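Local coordinates for protein arginyl-tRNA synthetase, putative (Plasmodium falciparum, PDB 5JLD) that probably attaches L-arginine to tRNA(Arg) at the expense of ATP, as a class I aminoacyl-tRNA synthetase of the malaria parasite, at residues 447-459 with 532-544. Sequence-based numbering, arbitrary orientation.
Sequences AIKYFDLKQHRNS and NMLVHKLAEYMYD
Arg457 reaches across to the link between helices 522-532 and 536-556 and grips its backbone with a single nitrogen. NH1 donates to Asn532 O at 2.8 Å, with the acceptor near the guanidinium plane and the donor in the carbonyl plane, and more weakly to Met533 O at 2.9 Å. Leu534 CD2 lies over one guanidinium face, 3.3 Å from Arg457 NH1, so the group is held at its edge by two carbonyls and covered on one face, toward the rim, by a methyl. An Asx turn, in which Asn532 OD1 accepts from Leu534 N, shapes this link.

A water forms a second polar connection: it accepts from the backbone N of both Arg457 and His536 and lies in the ring plane of His536, 2.9 Å from ND1. With CG of His536 set between its backbone N and carbonyl carbon (chi1 73°), one face of the ring receives His456 CA in a CH-pi contact, 4.0 Å from the ring centroid. The two imidazoles meet obliquely, their planes at 32°. Nearby, Leu453 O accepts a CA-H...O contact from His536 CA at 3.1 Å.

Apolar packing continues along the helices; the axes of segments 447-453 and 536-544 cross at -111°. Tyr450 CE1 lies 3.5 Å from Met542 CE and also touches Ala539 CB, while Tyr450 OH lies against Tyr543 CB and is hydrogen-bonded to Asn474 OD1. Leu453 CD2 meets Val535 CG2, and Leu453 also packs on helix 149-167.

This is an interface between the catalytic and anticodon-binding regions of a class I synthetase: the end of helix 436-453 and the loop after it pack against the helical DALR domain.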
ATOM      1  N   ALA A 447      12.070  -6.915   8.328  1.00 51.51           N
ATOM      2  CA  ALA A 447      11.277  -7.320   9.482  1.00 52.80           C
ATOM      3  C   ALA A 447      10.370  -6.198   9.957  1.00 48.19           C
ATOM      4  O   ALA A 447       9.177  -6.406  10.174  1.00 54.82           O
ATOM      5  CB  ALA A 447      12.190  -7.785  10.622  1.00 48.74           C
ATOM      6  N   ILE A 448      10.943  -5.015  10.133  1.00 47.87           N
ATOM      7  CA  ILE A 448      10.184  -3.818  10.495  1.00 45.63           C
ATOM      8  C   ILE A 448       9.045  -3.572   9.511  1.00 44.70           C
ATOM      9  O   ILE A 448       7.873  -3.349   9.915  1.00 49.28           O
ATOM     10  CB  ILE A 448      11.106  -2.558  10.547  1.00 52.26           C
ATOM     11  CG1 ILE A 448      12.032  -2.609  11.768  1.00 55.99           C
ATOM     12  CG2 ILE A 448      10.288  -1.268  10.545  1.00 52.82           C
ATOM     13  CD1 ILE A 448      12.914  -1.367  11.932  1.00 50.41           C
ATOM     14  N   LYS A 449       9.381  -3.618   8.219  1.00 45.88           N
ATOM     15  CA  LYS A 449       8.372  -3.326   7.193  1.00 43.96           C
ATOM     16  C   LYS A 449       7.226  -4.321   7.243  1.00 48.41           C
ATOM     17  O   LYS A 449       6.056  -3.910   7.230  1.00 47.73           O
ATOM     18  CB  LYS A 449       8.990  -3.300   5.787  1.00 43.58           C
ATOM     19  CG  LYS A 449       9.939  -2.114   5.553  1.00 47.87           C
ATOM     20  CD  LYS A 449      10.322  -1.999   4.094  1.00 51.62           C
ATOM     21  CE  LYS A 449      11.373  -0.909   3.842  1.00 46.48           C
ATOM     22  NZ  LYS A 449      11.600  -0.783   2.364  1.00 44.16           N
ATOM     23  N   TYR A 450       7.553  -5.618   7.297  1.00 49.05           N
ATOM     24  CA  TYR A 450       6.508  -6.650   7.354  1.00 48.61           C
ATOM     25  C   TYR A 450       5.654  -6.531   8.604  1.00 40.89           C
ATOM     26  O   TYR A 450       4.426  -6.591   8.526  1.00 41.69           O
ATOM     27  CB  TYR A 450       7.084  -8.075   7.307  1.00 47.83           C
ATOM     28  CG  TYR A 450       5.980  -9.113   7.332  1.00 51.78           C
ATOM     29  CD1 TYR A 450       5.255  -9.406   6.177  1.00 50.93           C
ATOM     30  CD2 TYR A 450       5.646  -9.786   8.508  1.00 55.22           C
ATOM     31  CE1 TYR A 450       4.240 -10.336   6.182  1.00 50.49           C
ATOM     32  CE2 TYR A 450       4.626 -10.728   8.528  1.00 57.00           C
ATOM     33  CZ  TYR A 450       3.929 -11.002   7.359  1.00 54.81           C
ATOM     34  OH  TYR A 450       2.912 -11.925   7.359  1.00 46.70           O
ATOM     35  N   PHE A 451       6.305  -6.353   9.753  1.00 49.05           N
ATOM     36  CA  PHE A 451       5.579  -6.340  11.012  1.00 52.76           C
ATOM     37  C   PHE A 451       4.623  -5.174  11.006  1.00 56.22           C
ATOM     38  O   PHE A 451       3.522  -5.280  11.538  1.00 58.09           O
ATOM     39  CB  PHE A 451       6.509  -6.251  12.218  1.00 53.11           C
ATOM     40  CG  PHE A 451       5.870  -6.703  13.510  1.00 67.38           C
ATOM     41  CD1 PHE A 451       5.675  -8.057  13.774  1.00 74.64           C
ATOM     42  CD2 PHE A 451       5.459  -5.775  14.462  1.00 68.44           C
ATOM     43  CE1 PHE A 451       5.090  -8.482  14.975  1.00 76.30           C
ATOM     44  CE2 PHE A 451       4.876  -6.187  15.660  1.00 68.93           C
ATOM     45  CZ  PHE A 451       4.689  -7.543  15.918  1.00 72.15           C
ATOM     46  N   ASP A 452       5.018  -4.064  10.391  1.00 52.50           N
ATOM     47  CA  ASP A 452       4.053  -2.976  10.311  1.00 52.89           C
ATOM     48  C   ASP A 452       2.928  -3.276   9.306  1.00 48.50           C
ATOM     49  O   ASP A 452       1.749  -3.146   9.628  1.00 49.19           O
ATOM     50  CB  ASP A 452       4.735  -1.659   9.943  1.00 53.58           C
ATOM     51  CG  ASP A 452       3.824  -0.465  10.164  1.00 56.04           C
ATOM     52  OD1 ASP A 452       2.822  -0.344   9.406  1.00 49.90           O
ATOM     53  OD2 ASP A 452       4.108   0.336  11.103  1.00 51.84           O
ATOM     54  N   LEU A 453       3.287  -3.665   8.090  1.00 44.49           N
ATOM     55  CA  LEU A 453       2.280  -3.785   7.035  1.00 43.61           C
ATOM     56  C   LEU A 453       1.309  -4.946   7.262  1.00 48.66           C
ATOM     57  O   LEU A 453       0.221  -4.936   6.706  1.00 41.26           O
ATOM     58  CB  LEU A 453       2.947  -3.921   5.657  1.00 43.10           C
ATOM     59  CG  LEU A 453       3.720  -2.670   5.199  1.00 50.42           C
ATOM     60  CD1 LEU A 453       4.232  -2.819   3.767  1.00 49.13           C
ATOM     61  CD2 LEU A 453       2.857  -1.409   5.333  1.00 48.56           C
ATOM     62  N   LYS A 454       1.673  -5.926   8.092  1.00 54.08           N
ATOM     63  CA  LYS A 454       0.760  -7.042   8.351  1.00 52.64           C
ATOM     64  C   LYS A 454      -0.405  -6.605   9.248  1.00 51.87           C
ATOM     65  O   LYS A 454      -1.455  -7.235   9.253  1.00 52.33           O
ATOM     66  CB  LYS A 454       1.498  -8.228   8.978  1.00 48.79           C
ATOM     67  CG  LYS A 454       1.819  -8.051  10.459  1.00 58.34           C
ATOM     68  CD  LYS A 454       2.244  -9.363  11.078  1.00 67.25           C
ATOM     69  CE  LYS A 454       2.395  -9.246  12.586  1.00 70.10           C
ATOM     70  NZ  LYS A 454       2.579 -10.580  13.207  1.00 72.71           N
ATOM     71  N   GLN A 455      -0.220  -5.522   9.998  1.00 54.03           N
ATOM     72  CA  GLN A 455      -1.285  -4.966  10.838  1.00 52.95           C
ATOM     73  C   GLN A 455      -2.309  -4.246   9.972  1.00 52.34           C
ATOM     74  O   GLN A 455      -1.934  -3.606   8.990  1.00 55.30           O
ATOM     75  CB  GLN A 455      -0.724  -3.970  11.865  1.00 61.81           C
ATOM     76  CG  GLN A 455       0.682  -4.261  12.381  1.00 68.35           C
ATOM     77  CD  GLN A 455       0.705  -5.334  13.457  1.00 76.02           C
ATOM     78  OE1 GLN A 455      -0.325  -5.650  14.051  1.00 77.45           O
ATOM     79  NE2 GLN A 455       1.886  -5.891  13.721  1.00 75.33           N
ATOM     80  N   HIS A 456      -3.586  -4.328  10.332  1.00 48.43           N
ATOM     81  CA  HIS A 456      -4.561  -3.403   9.763  1.00 57.42           C
ATOM     82  C   HIS A 456      -4.010  -1.983   9.996  1.00 61.99           C
ATOM     83  O   HIS A 456      -3.609  -1.649  11.115  1.00 60.28           O
ATOM     84  CB  HIS A 456      -5.940  -3.574  10.410  1.00 62.90           C
ATOM     85  CG  HIS A 456      -7.055  -2.876   9.686  1.00 64.59           C
ATOM     86  ND1 HIS A 456      -7.099  -1.503   9.521  1.00 63.03           N
ATOM     87  CD2 HIS A 456      -8.184  -3.360   9.117  1.00 57.76           C
ATOM     88  CE1 HIS A 456      -8.199  -1.178   8.865  1.00 60.69           C
ATOM     89  NE2 HIS A 456      -8.879  -2.285   8.612  1.00 61.63           N
ATOM     90  N   ARG A 457      -3.959  -1.170   8.944  1.00 56.84           N
ATOM     91  CA  ARG A 457      -3.290   0.134   9.027  1.00 58.20           C
ATOM     92  C   ARG A 457      -3.954   0.990  10.102  1.00 61.26           C
ATOM     93  O   ARG A 457      -3.280   1.714  10.833  1.00 56.78           O
ATOM     94  CB  ARG A 457      -3.308   0.849   7.660  1.00 50.17           C
ATOM     95  CG  ARG A 457      -4.700   0.928   7.046  1.00 53.62           C
ATOM     96  CD  ARG A 457      -4.755   1.801   5.810  1.00 63.25           C
ATOM     97  NE  ARG A 457      -5.994   2.582   5.766  1.00 68.23           N
ATOM     98  CZ  ARG A 457      -6.857   2.561   4.756  1.00 67.68           C
ATOM     99  NH1 ARG A 457      -6.607   1.822   3.691  1.00 65.66           N
ATOM    100  NH2 ARG A 457      -7.957   3.302   4.805  1.00 73.64           N
ATOM    101  N   ASN A 458      -5.272   0.855  10.236  1.00 65.34           N
ATOM    102  CA  ASN A 458      -6.029   1.678  11.179  1.00 71.36           C
ATOM    103  C   ASN A 458      -5.876   1.251  12.628  1.00 72.85           C
ATOM    104  O   ASN A 458      -6.438   1.884  13.519  1.00 78.82           O
ATOM    105  CB  ASN A 458      -7.517   1.679  10.821  1.00 74.71           C
ATOM    106  CG  ASN A 458      -7.827   2.538   9.609  1.00 77.98           C
ATOM    107  OD1 ASN A 458      -7.242   3.610   9.423  1.00 80.88           O
ATOM    108  ND2 ASN A 458      -8.752   2.075   8.779  1.00 78.38           N
ATOM    109  N   SER A 459      -5.124   0.183  12.869  1.00 71.86           N
ATOM    110  CA  SER A 459      -4.985  -0.325  14.228  1.00 72.21           C
ATOM    111  C   SER A 459      -3.693   0.156  14.876  1.00 65.43           C
ATOM    112  O   SER A 459      -2.701   0.436  14.196  1.00 64.85           O
ATOM    113  CB  SER A 459      -5.045  -1.858  14.245  1.00 73.43           C
ATOM    114  OG  SER A 459      -3.764  -2.434  14.064  1.00 77.48           O
ATOM    115  N   ASN A 532      -9.838  -0.210  -1.454  1.00 44.91           N
ATOM    116  CA  ASN A 532      -9.814   0.189  -0.044  1.00 45.80           C
ATOM    117  C   ASN A 532      -8.415   0.459   0.527  1.00 38.30           C
ATOM    118  O   ASN A 532      -8.285   0.847   1.685  1.00 37.40           O
ATOM    119  CB  ASN A 532     -10.545  -0.879   0.820  1.00 36.02           C
ATOM    120  CG  ASN A 532      -9.960  -2.289   0.675  1.00 50.22           C
ATOM    121  OD1 ASN A 532      -8.762  -2.475   0.442  1.00 50.66           O
ATOM    122  ND2 ASN A 532     -10.820  -3.294   0.827  1.00 53.08           N
ATOM    123  N   MET A 533      -7.378   0.223  -0.277  1.00 39.37           N
ATOM    124  CA  MET A 533      -5.992   0.469   0.146  1.00 41.40           C
ATOM    125  C   MET A 533      -5.590  -0.267   1.414  1.00 48.53           C
ATOM    126  O   MET A 533      -4.728   0.203   2.143  1.00 48.91           O
ATOM    127  CB  MET A 533      -5.755   1.974   0.352  1.00 41.04           C
ATOM    128  CG  MET A 533      -5.702   2.771  -0.945  1.00 34.24           C
ATOM    129  SD  MET A 533      -4.346   2.254  -2.001  1.00 48.13           S
ATOM    130  CE  MET A 533      -5.165   2.435  -3.586  1.00 29.62           C
ATOM    131  N   LEU A 534      -6.186  -1.428   1.680  1.00 49.64           N
ATOM    132  CA  LEU A 534      -5.766  -2.204   2.842  1.00 42.87           C
ATOM    133  C   LEU A 534      -4.672  -3.196   2.435  1.00 43.47           C
ATOM    134  O   LEU A 534      -4.962  -4.328   2.011  1.00 46.20           O
ATOM    135  CB  LEU A 534      -6.961  -2.919   3.485  1.00 37.34           C
ATOM    136  CG  LEU A 534      -8.111  -1.984   3.880  1.00 44.16           C
ATOM    137  CD1 LEU A 534      -9.375  -2.767   4.274  1.00 41.24           C
ATOM    138  CD2 LEU A 534      -7.683  -1.045   4.999  1.00 44.97           C
ATOM    139  N   VAL A 535      -3.415  -2.767   2.580  1.00 39.23           N
ATOM    140  CA  VAL A 535      -2.280  -3.535   2.076  1.00 41.42           C
ATOM    141  C   VAL A 535      -1.928  -4.715   2.977  1.00 41.26           C
ATOM    142  O   VAL A 535      -1.133  -5.579   2.581  1.00 41.48           O
ATOM    143  CB  VAL A 535      -1.010  -2.651   1.906  1.00 52.51           C
ATOM    144  CG1 VAL A 535      -1.366  -1.269   1.303  1.00 50.24           C
ATOM    145  CG2 VAL A 535      -0.308  -2.492   3.234  1.00 53.36           C
ATOM    146  N   HIS A 536      -2.483  -4.756   4.192  1.00 39.98           N
ATOM    147  CA  HIS A 536      -2.234  -5.915   5.053  1.00 45.00           C
ATOM    148  C   HIS A 536      -2.783  -7.197   4.377  1.00 50.08           C
ATOM    149  O   HIS A 536      -2.214  -8.286   4.541  1.00 47.65           O
ATOM    150  CB  HIS A 536      -2.819  -5.724   6.463  1.00 40.73           C
ATOM    151  CG  HIS A 536      -4.311  -5.812   6.538  1.00 50.37           C
ATOM    152  ND1 HIS A 536      -5.135  -4.709   6.383  1.00 47.48           N
ATOM    153  CD2 HIS A 536      -5.134  -6.856   6.792  1.00 46.96           C
ATOM    154  CE1 HIS A 536      -6.393  -5.081   6.518  1.00 45.50           C
ATOM    155  NE2 HIS A 536      -6.424  -6.379   6.773  1.00 46.05           N
ATOM    156  N   LYS A 537      -3.844  -7.037   3.578  1.00 40.12           N
ATOM    157  CA  LYS A 537      -4.377  -8.133   2.768  1.00 36.95           C
ATOM    158  C   LYS A 537      -3.292  -8.757   1.903  1.00 36.11           C
ATOM    159  O   LYS A 537      -3.281  -9.963   1.713  1.00 45.15           O
ATOM    160  CB  LYS A 537      -5.537  -7.648   1.908  1.00 38.31           C
ATOM    161  CG  LYS A 537      -6.817  -7.412   2.692  1.00 52.18           C
ATOM    162  CD  LYS A 537      -7.219  -8.709   3.398  1.00 60.60           C
ATOM    163  CE  LYS A 537      -8.711  -8.780   3.689  1.00 63.07           C
ATOM    164  NZ  LYS A 537      -9.060 -10.075   4.338  1.00 63.12           N
ATOM    165  N   LEU A 538      -2.354  -7.941   1.416  1.00 33.64           N
ATOM    166  CA  LEU A 538      -1.246  -8.458   0.614  1.00 40.96           C
ATOM    167  C   LEU A 538      -0.300  -9.260   1.520  1.00 40.52           C
ATOM    168  O   LEU A 538       0.072 -10.388   1.193  1.00 47.21           O
ATOM    169  CB  LEU A 538      -0.511  -7.312  -0.112  1.00 38.91           C
ATOM    170  CG  LEU A 538       0.739  -7.604  -0.953  1.00 41.99           C
ATOM    171  CD1 LEU A 538       0.490  -8.742  -1.936  1.00 43.62           C
ATOM    172  CD2 LEU A 538       1.199  -6.333  -1.706  1.00 46.01           C
ATOM    173  N   ALA A 539       0.042  -8.706   2.681  1.00 39.03           N
ATOM    174  CA  ALA A 539       0.928  -9.408   3.616  1.00 39.47           C
ATOM    175  C   ALA A 539       0.325 -10.774   3.999  1.00 47.03           C
ATOM    176  O   ALA A 539       0.988 -11.830   3.962  1.00 47.65           O
ATOM    177  CB  ALA A 539       1.162  -8.555   4.858  1.00 42.27           C
ATOM    178  N   GLU A 540      -0.950 -10.727   4.356  1.00 42.85           N
ATOM    179  CA  GLU A 540      -1.740 -11.915   4.638  1.00 44.43           C
ATOM    180  C   GLU A 540      -1.586 -12.922   3.487  1.00 49.00           C
ATOM    181  O   GLU A 540      -1.231 -14.087   3.694  1.00 49.77           O
ATOM    182  CB  GLU A 540      -3.207 -11.539   4.768  1.00 49.75           C
ATOM    183  CG  GLU A 540      -3.789 -11.397   6.128  1.00 56.64           C
ATOM    184  CD  GLU A 540      -5.310 -11.451   6.036  1.00 72.67           C
ATOM    185  OE1 GLU A 540      -5.819 -12.299   5.258  1.00 71.03           O
ATOM    186  OE2 GLU A 540      -5.990 -10.646   6.707  1.00 77.67           O
ATOM    187  N   TYR A 541      -1.822 -12.430   2.268  1.00 41.07           N
ATOM    188  CA  TYR A 541      -1.809 -13.272   1.085  1.00 40.53           C
ATOM    189  C   TYR A 541      -0.477 -13.977   1.049  1.00 44.50           C
ATOM    190  O   TYR A 541      -0.388 -15.206   0.832  1.00 46.12           O
ATOM    191  CB  TYR A 541      -2.017 -12.439  -0.181  1.00 41.40           C
ATOM    192  CG  TYR A 541      -1.806 -13.222  -1.453  1.00 44.26           C
ATOM    193  CD1 TYR A 541      -2.844 -13.965  -2.007  1.00 40.55           C
ATOM    194  CD2 TYR A 541      -0.570 -13.234  -2.093  1.00 43.75           C
ATOM    195  CE1 TYR A 541      -2.661 -14.686  -3.170  1.00 46.53           C
ATOM    196  CE2 TYR A 541      -0.377 -13.963  -3.259  1.00 47.30           C
ATOM    197  CZ  TYR A 541      -1.434 -14.689  -3.789  1.00 47.64           C
ATOM    198  OH  TYR A 541      -1.274 -15.418  -4.948  1.00 45.20           O
ATOM    199  N   MET A 542       0.551 -13.192   1.361  1.00 39.78           N
ATOM    200  CA  MET A 542       1.902 -13.660   1.185  1.00 42.89           C
ATOM    201  C   MET A 542       2.135 -14.737   2.203  1.00 41.80           C
ATOM    202  O   MET A 542       2.670 -15.800   1.882  1.00 45.10           O
ATOM    203  CB  MET A 542       2.918 -12.519   1.342  1.00 38.43           C
ATOM    204  CG  MET A 542       4.329 -12.972   1.033  1.00 49.42           C
ATOM    205  SD  MET A 542       5.552 -11.658   1.207  1.00 46.04           S
ATOM    206  CE  MET A 542       5.302 -11.218   2.928  1.00 51.59           C
ATOM    207  N   TYR A 543       1.695 -14.459   3.426  1.00 49.93           N
ATOM    208  CA  TYR A 543       1.829 -15.417   4.507  1.00 52.54           C
ATOM    209  C   TYR A 543       1.118 -16.695   4.076  1.00 51.11           C
ATOM    210  O   TYR A 543       1.668 -17.803   4.197  1.00 50.51           O
ATOM    211  CB  TYR A 543       1.242 -14.866   5.816  1.00 54.28           C
ATOM    212  CG  TYR A 543       1.417 -15.794   7.003  1.00 54.70           C
ATOM    213  CD1 TYR A 543       2.635 -15.875   7.669  1.00 56.41           C
ATOM    214  CD2 TYR A 543       0.366 -16.585   7.456  1.00 57.89           C
ATOM    215  CE1 TYR A 543       2.810 -16.715   8.746  1.00 60.11           C
ATOM    216  CE2 TYR A 543       0.530 -17.447   8.545  1.00 65.36           C
ATOM    217  CZ  TYR A 543       1.757 -17.505   9.182  1.00 66.19           C
ATOM    218  OH  TYR A 543       1.939 -18.336  10.260  1.00 64.51           O
ATOM    219  N   ASP A 544      -0.078 -16.544   3.511  1.00 43.53           N
ATOM    220  CA  ASP A 544      -0.841 -17.751   3.237  1.00 42.94           C
ATOM    221  C   ASP A 544      -0.090 -18.500   2.162  1.00 43.97           C
ATOM    222  O   ASP A 544       0.016 -19.732   2.234  1.00 48.46           O
ATOM    223  CB  ASP A 544      -2.285 -17.436   2.852  1.00 36.07           C
ATOM    224  CG  ASP A 544      -3.064 -16.812   4.013  1.00 49.88           C
ATOM    225  OD1 ASP A 544      -2.576 -16.882   5.174  1.00 54.98           O
ATOM    226  OD2 ASP A 544      -4.155 -16.253   3.782  1.00 48.69           O
TER
HETATM  227  O   HOH W   1      -3.666  -2.266   5.890  1.00 45.95           O